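Local coordinates for protein putative P4-specific DNA primase (PDB 1KA8) that binds the phage P4 replication origin through this winged-helix domain, part of a larger protein that primes DNA synthesis and unwinds DNA, at residues A[33-47]-A[85-99]. Sequence-based numbering, arbitrary orientation.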
loop_
_atom_site.group_PDB
_atom_site.type_symbol
_atom_site.label_atom_id
_atom_site.label_comp_id
_atom_site.label_asym_id
_atom_site.label_seq_id
_atom_site.Cartn_x
_atom_site.Cartn_y
_atom_site.Cartn_z
ATOM N N TYR A 33 -14.054 -8.944 15.113
ATOM C CA TYR A 33 -14.047 -8.351 13.800
ATOM C C TYR A 33 -14.666 -6.970 13.717
ATOM O O TYR A 33 -14.321 -6.177 12.853
ATOM C CB TYR A 33 -14.728 -9.311 12.823
ATOM C CG TYR A 33 -14.108 -10.686 12.848
ATOM C CD1 TYR A 33 -14.865 -11.805 13.154
ATOM C CD2 TYR A 33 -12.750 -10.852 12.634
ATOM C CE1 TYR A 33 -14.289 -13.067 13.258
ATOM C CE2 TYR A 33 -12.152 -12.103 12.734
ATOM C CZ TYR A 33 -12.926 -13.214 13.052
ATOM O OH TYR A 33 -12.326 -14.454 13.180
ATOM N N ARG A 34 -15.560 -6.649 14.629
ATOM C CA ARG A 34 -16.204 -5.349 14.570
ATOM C C ARG A 34 -15.427 -4.285 15.325
ATOM O O ARG A 34 -15.472 -3.110 14.975
ATOM C CB ARG A 34 -17.623 -5.475 15.124
ATOM C CG ARG A 34 -18.570 -4.379 14.728
ATOM C CD ARG A 34 -19.251 -4.607 13.387
ATOM N NE ARG A 34 -20.401 -3.704 13.285
ATOM C CZ ARG A 34 -21.436 -3.717 14.136
ATOM N NH1 ARG A 34 -21.465 -4.594 15.144
ATOM N NH2 ARG A 34 -22.436 -2.841 13.998
ATOM N N LYS A 35 -14.689 -4.702 16.343
ATOM C CA LYS A 35 -13.928 -3.763 17.154
ATOM C C LYS A 35 -12.500 -3.503 16.672
ATOM O O LYS A 35 -12.030 -2.358 16.693
ATOM C CB LYS A 35 -13.941 -4.250 18.609
ATOM C CG LYS A 35 -13.202 -3.409 19.642
ATOM C CD LYS A 35 -13.563 -3.969 21.000
ATOM C CE LYS A 35 -12.499 -3.777 22.063
ATOM N NZ LYS A 35 -12.169 -2.362 22.380
ATOM N N TYR A 36 -11.800 -4.547 16.227
ATOM C CA TYR A 36 -10.429 -4.346 15.770
ATOM C C TYR A 36 -10.254 -4.397 14.268
ATOM O O TYR A 36 -10.627 -5.368 13.604
ATOM C CB TYR A 36 -9.520 -5.334 16.456
ATOM C CG TYR A 36 -9.676 -5.265 17.944
ATOM C CD1 TYR A 36 -10.499 -6.178 18.614
ATOM C CD2 TYR A 36 -8.985 -4.306 18.696
ATOM C CE1 TYR A 36 -10.621 -6.152 20.007
ATOM C CE2 TYR A 36 -9.099 -4.268 20.086
ATOM C CZ TYR A 36 -9.914 -5.201 20.724
ATOM O OH TYR A 36 -9.995 -5.225 22.083
ATOM N N LEU A 37 -9.693 -3.313 13.749
ATOM C CA LEU A 37 -9.473 -3.159 12.326
ATOM C C LEU A 37 -8.648 -4.312 11.774
ATOM O O LEU A 37 -8.999 -4.922 10.759
ATOM C CB LEU A 37 -8.786 -1.826 12.081
ATOM C CG LEU A 37 -8.746 -1.347 10.642
ATOM C CD1 LEU A 37 -10.002 -1.733 9.912
ATOM C CD2 LEU A 37 -8.517 0.161 10.640
ATOM N N TYR A 38 -7.562 -4.634 12.463
ATOM C CA TYR A 38 -6.717 -5.721 12.009
ATOM C C TYR A 38 -7.489 -7.044 11.964
ATOM O O TYR A 38 -7.290 -7.837 11.029
ATOM C CB TYR A 38 -5.465 -5.854 12.902
ATOM C CG TYR A 38 -4.412 -6.748 12.292
ATOM C CD1 TYR A 38 -3.833 -6.421 11.069
ATOM C CD2 TYR A 38 -4.068 -7.964 12.884
ATOM C CE1 TYR A 38 -2.949 -7.280 10.442
ATOM C CE2 TYR A 38 -3.177 -8.842 12.263
ATOM C CZ TYR A 38 -2.621 -8.494 11.035
ATOM O OH TYR A 38 -1.753 -9.354 10.380
ATOM N N HIS A 39 -8.364 -7.280 12.955
ATOM C CA HIS A 39 -9.133 -8.524 12.981
ATOM C C HIS A 39 -10.105 -8.521 11.828
ATOM O O HIS A 39 -10.334 -9.555 11.198
ATOM C CB HIS A 39 -9.905 -8.690 14.273
ATOM C CG HIS A 39 -9.051 -8.945 15.465
ATOM N ND1 HIS A 39 -7.704 -8.657 15.494
ATOM C CD2 HIS A 39 -9.366 -9.396 16.700
ATOM C CE1 HIS A 39 -7.222 -8.917 16.697
ATOM N NE2 HIS A 39 -8.212 -9.366 17.450
ATOM N N ALA A 40 -10.679 -7.357 11.555
ATOM C CA ALA A 40 -11.614 -7.233 10.450
ATOM C C ALA A 40 -10.844 -7.629 9.196
ATOM O O ALA A 40 -11.341 -8.385 8.350
ATOM C CB ALA A 40 -12.113 -5.794 10.333
ATOM N N TYR A 41 -9.618 -7.124 9.098
ATOM C CA TYR A 41 -8.761 -7.430 7.959
ATOM C C TYR A 41 -8.555 -8.940 7.749
ATOM O O TYR A 41 -8.749 -9.455 6.644
ATOM C CB TYR A 41 -7.414 -6.761 8.132
ATOM C CG TYR A 41 -6.454 -7.176 7.073
ATOM C CD1 TYR A 41 -6.808 -7.097 5.739
ATOM C CD2 TYR A 41 -5.193 -7.657 7.400
ATOM C CE1 TYR A 41 -5.933 -7.482 4.752
ATOM C CE2 TYR A 41 -4.304 -8.050 6.420
ATOM C CZ TYR A 41 -4.676 -7.960 5.088
ATOM O OH TYR A 41 -3.788 -8.325 4.095
ATOM N N LEU A 42 -8.155 -9.640 8.805
ATOM C CA LEU A 42 -7.957 -11.074 8.715
ATOM C C LEU A 42 -9.239 -11.733 8.229
ATOM O O LEU A 42 -9.219 -12.595 7.348
ATOM C CB LEU A 42 -7.592 -11.663 10.073
ATOM C CG LEU A 42 -6.366 -11.095 10.795
ATOM C CD1 LEU A 42 -6.241 -11.773 12.151
ATOM C CD2 LEU A 42 -5.103 -11.297 9.981
ATOM N N ALA A 43 -10.365 -11.328 8.802
ATOM C CA ALA A 43 -11.659 -11.902 8.418
ATOM C C ALA A 43 -11.896 -11.802 6.910
ATOM O O ALA A 43 -12.339 -12.754 6.271
ATOM C CB ALA A 43 -12.804 -11.196 9.191
ATOM N N TYR A 44 -11.599 -10.633 6.353
ATOM C CA TYR A 44 -11.788 -10.396 4.931
ATOM C C TYR A 44 -10.885 -11.281 4.077
ATOM O O TYR A 44 -11.377 -12.029 3.233
ATOM C CB TYR A 44 -11.533 -8.925 4.593
ATOM C CG TYR A 44 -11.640 -8.642 3.113
ATOM C CD1 TYR A 44 -12.869 -8.708 2.461
ATOM C CD2 TYR A 44 -10.504 -8.350 2.356
ATOM C CE1 TYR A 44 -12.964 -8.489 1.088
ATOM C CE2 TYR A 44 -10.584 -8.128 0.981
ATOM C CZ TYR A 44 -11.815 -8.199 0.353
ATOM O OH TYR A 44 -11.905 -7.974 -1.002
ATOM N N MET A 45 -9.571 -11.178 4.283
ATOM C CA MET A 45 -8.604 -11.998 3.543
ATOM C C MET A 45 -9.069 -13.448 3.580
ATOM O O MET A 45 -9.234 -14.091 2.553
ATOM C CB MET A 45 -7.203 -11.924 4.173
ATOM C CG MET A 45 -6.465 -10.614 3.957
ATOM S SD MET A 45 -6.380 -10.348 2.223
ATOM C CE MET A 45 -5.664 -8.818 2.118
ATOM N N GLU A 46 -9.296 -13.955 4.778
ATOM C CA GLU A 46 -9.724 -15.327 4.939
ATOM C C GLU A 46 -11.010 -15.599 4.158
ATOM O O GLU A 46 -11.150 -16.619 3.501
ATOM C CB GLU A 46 -9.900 -15.587 6.428
ATOM C CG GLU A 46 -9.787 -17.017 6.813
ATOM C CD GLU A 46 -11.099 -17.736 6.699
ATOM O OE1 GLU A 46 -11.843 -17.488 5.712
ATOM O OE2 GLU A 46 -11.388 -18.556 7.604
ATOM N N ALA A 47 -11.955 -14.676 4.229
ATOM C CA ALA A 47 -13.224 -14.825 3.517
ATOM C C ALA A 47 -12.971 -14.892 2.011
ATOM O O ALA A 47 -13.738 -15.500 1.258
ATOM C CB ALA A 47 -14.136 -13.647 3.844
ATOM N N THR A 85 -8.802 4.395 15.700
ATOM C CA THR A 85 -8.872 5.107 14.434
ATOM C C THR A 85 -10.188 5.854 14.276
ATOM O O THR A 85 -11.014 5.877 15.180
ATOM C CB THR A 85 -8.705 4.130 13.241
ATOM O OG1 THR A 85 -9.934 3.427 13.004
ATOM C CG2 THR A 85 -7.610 3.125 13.538
ATOM N N ASN A 86 -10.376 6.467 13.121
ATOM C CA ASN A 86 -11.596 7.186 12.842
ATOM C C ASN A 86 -12.256 6.424 11.711
ATOM O O ASN A 86 -12.822 7.026 10.791
ATOM C CB ASN A 86 -11.281 8.592 12.363
ATOM C CG ASN A 86 -10.596 8.594 11.016
ATOM O OD1 ASN A 86 -9.546 7.987 10.857
ATOM N ND2 ASN A 86 -11.189 9.267 10.036
ATOM N N LEU A 87 -12.190 5.098 11.767
ATOM C CA LEU A 87 -12.768 4.314 10.686
ATOM C C LEU A 87 -13.812 3.300 11.123
ATOM O O LEU A 87 -13.772 2.787 12.243
ATOM C CB LEU A 87 -11.650 3.582 9.934
ATOM C CG LEU A 87 -10.393 4.388 9.597
ATOM C CD1 LEU A 87 -9.210 3.441 9.398
ATOM C CD2 LEU A 87 -10.645 5.259 8.371
ATOM N N THR A 88 -14.746 3.011 10.217
ATOM C CA THR A 88 -15.784 2.017 10.481
ATOM C C THR A 88 -16.085 1.261 9.205
ATOM O O THR A 88 -15.799 1.746 8.102
ATOM C CB THR A 88 -17.113 2.643 10.975
ATOM O OG1 THR A 88 -17.849 3.163 9.858
ATOM C CG2 THR A 88 -16.838 3.764 11.936
ATOM N N LEU A 89 -16.680 0.084 9.352
ATOM C CA LEU A 89 -17.005 -0.720 8.182
ATOM C C LEU A 89 -18.271 -0.243 7.496
ATOM O O LEU A 89 -19.269 0.020 8.154
ATOM C CB LEU A 89 -17.191 -2.208 8.538
ATOM C CG LEU A 89 -16.193 -2.939 9.433
ATOM C CD1 LEU A 89 -16.313 -4.409 9.145
ATOM C CD2 LEU A 89 -14.777 -2.444 9.196
ATOM N N LYS A 90 -18.219 -0.126 6.173
ATOM C CA LYS A 90 -19.384 0.260 5.393
ATOM C C LYS A 90 -20.392 -0.866 5.604
ATOM O O LYS A 90 -20.028 -1.943 6.044
ATOM C CB LYS A 90 -19.050 0.347 3.901
ATOM C CG LYS A 90 -18.055 1.432 3.509
ATOM C CD LYS A 90 -17.972 1.525 1.990
ATOM C CE LYS A 90 -17.106 2.687 1.517
ATOM N NZ LYS A 90 -15.637 2.535 1.820
ATOM N N GLU A 91 -21.658 -0.620 5.286
ATOM C CA GLU A 91 -22.715 -1.624 5.467
ATOM C C GLU A 91 -22.540 -2.883 4.597
ATOM O O GLU A 91 -22.841 -3.977 5.058
ATOM C CB GLU A 91 -24.096 -1.000 5.184
ATOM C CG GLU A 91 -24.430 -0.944 3.676
ATOM C CD GLU A 91 -25.722 -0.203 3.329
ATOM O OE1 GLU A 91 -26.782 -0.507 3.938
ATOM O OE2 GLU A 91 -25.673 0.678 2.429
ATOM N N GLU A 92 -22.068 -2.738 3.354
ATOM C CA GLU A 92 -21.907 -3.895 2.484
ATOM C C GLU A 92 -20.987 -4.942 3.105
ATOM O O GLU A 92 -21.068 -6.137 2.788
ATOM C CB GLU A 92 -21.403 -3.469 1.105
ATOM C CG GLU A 92 -20.637 -2.164 1.070
ATOM C CD GLU A 92 -21.544 -0.946 0.963
ATOM O OE1 GLU A 92 -22.134 -0.539 1.987
ATOM O OE2 GLU A 92 -21.671 -0.391 -0.152
ATOM N N SER A 93 -20.134 -4.507 4.022
ATOM C CA SER A 93 -19.242 -5.454 4.651
ATOM C C SER A 93 -20.043 -6.535 5.365
ATOM O O SER A 93 -19.712 -7.722 5.289
ATOM C CB SER A 93 -18.296 -4.738 5.610
ATOM O OG SER A 93 -19.014 -4.024 6.586
ATOM N N TYR A 94 -21.125 -6.127 6.020
ATOM C CA TYR A 94 -21.953 -7.062 6.762
ATOM C C TYR A 94 -22.505 -8.239 5.952
ATOM O O TYR A 94 -22.507 -9.381 6.438
ATOM C CB TYR A 94 -23.052 -6.290 7.495
ATOM C CG TYR A 94 -22.486 -5.204 8.416
ATOM C CD1 TYR A 94 -22.166 -3.935 7.918
ATOM C CD2 TYR A 94 -22.264 -5.445 9.779
ATOM C CE1 TYR A 94 -21.645 -2.927 8.752
ATOM C CE2 TYR A 94 -21.741 -4.445 10.622
ATOM C CZ TYR A 94 -21.436 -3.185 10.103
ATOM O OH TYR A 94 -20.941 -2.173 10.914
ATOM N N GLY A 95 -22.933 -7.990 4.722
ATOM C CA GLY A 95 -23.452 -9.086 3.926
ATOM C C GLY A 95 -22.381 -9.824 3.140
ATOM O O GLY A 95 -22.480 -11.042 2.904
ATOM N N ASP A 96 -21.345 -9.086 2.747
ATOM C CA ASP A 96 -20.249 -9.650 1.963
ATOM C C ASP A 96 -19.320 -10.646 2.671
ATOM O O ASP A 96 -19.211 -11.804 2.267
ATOM C CB ASP A 96 -19.404 -8.517 1.362
ATOM C CG ASP A 96 -20.149 -7.735 0.287
ATOM O OD1 ASP A 96 -21.264 -8.162 -0.105
ATOM O OD2 ASP A 96 -19.620 -6.700 -0.177
ATOM N N TRP A 97 -18.664 -10.215 3.737
ATOM C CA TRP A 97 -17.739 -11.108 4.389
ATOM C C TRP A 97 -17.721 -11.125 5.902
ATOM O O TRP A 97 -17.261 -12.110 6.483
ATOM C CB TRP A 97 -16.369 -10.770 3.901
ATOM C CG TRP A 97 -16.185 -9.319 3.892
ATOM C CD1 TRP A 97 -16.509 -8.450 2.883
ATOM C CD2 TRP A 97 -15.618 -8.539 4.937
ATOM N NE1 TRP A 97 -16.163 -7.171 3.238
ATOM C CE2 TRP A 97 -15.612 -7.194 4.496
ATOM C CE3 TRP A 97 -15.109 -8.843 6.205
ATOM C CZ2 TRP A 97 -15.109 -6.149 5.280
ATOM C CZ3 TRP A 97 -14.612 -7.809 6.988
ATOM C CH2 TRP A 97 -14.615 -6.471 6.519
ATOM N N LEU A 98 -18.175 -10.049 6.546
ATOM C CA LEU A 98 -18.185 -10.003 8.011
ATOM C C LEU A 98 -18.819 -11.287 8.569
ATOM O O LEU A 98 -19.946 -11.645 8.197
ATOM C CB LEU A 98 -18.978 -8.788 8.502
ATOM C CG LEU A 98 -18.166 -7.749 9.265
ATOM C CD1 LEU A 98 -19.059 -6.940 10.174
ATOM C CD2 LEU A 98 -17.133 -8.448 10.086
ATOM N N PRO A 99 -18.104 -12.006 9.461
ATOM C CA PRO A 99 -18.698 -13.236 9.999
ATOM C C PRO A 99 -20.016 -12.949 10.718
ATOM O O PRO A 99 -20.168 -11.913 11.356
ATOM C CB PRO A 99 -17.624 -13.756 10.957
ATOM C CG PRO A 99 -16.384 -13.229 10.391
ATOM C CD PRO A 99 -16.736 -11.827 9.973
#
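Trp-97, the residue at which the chain leaves the short helix 92-96, lays one face of its indole against helix 37-47, and Tyr-44 meets that face edge-on. The stack is T-shaped: the Tyr-44 ring and the five-membered ring of Trp-97 have centroids 4.8 Å apart and planes at 71°, with CD1 leading the tyrosine edge. Over the six-membered ring of the same indole stands Tyr-44 CB, a CH-pi contact 4.0 Å from the ring centroid, so one tyrosine spans both halves of the indole. With CG set between the backbone N and the carbonyl carbon (chi1 45°), the indole of Trp-97 is placed beside Tyr-44, while its CB rests on Ala-47 CB at 3.6 Å. The indole's opposite face lies against Ser-93 O, which accepts from the backbone N of both Trp-97 and Leu-98. Trp-97 also forms an edge-to-face pair with Tyr-11. In this winged-helix domain the contact joins helix 37-47 to strand 82-89 of the three-stranded antiparallel sheet and to helix 92-96 and the C-terminal residues that follow it. Leu-37 reaches the strand through CD2, 3.6 Å from Leu-87 CD1; Leu-37 also touches Phe-8 of helix 4-8, and Leu-87 touches Leu-63 of helix 56-69. Toward the C-terminus, Pro-99 CG sits 3.5 Å from Tyr-33 CD1, the two side chains crossing at about a right angle. Arg-34, bent at chi2 (85°), brings NE to Tyr-94 OH at 2.9 Å; the N-H points almost straight at the oxygen, which lies near the guanidinium plane, and the phenol ring stands nearly perpendicular to that plane.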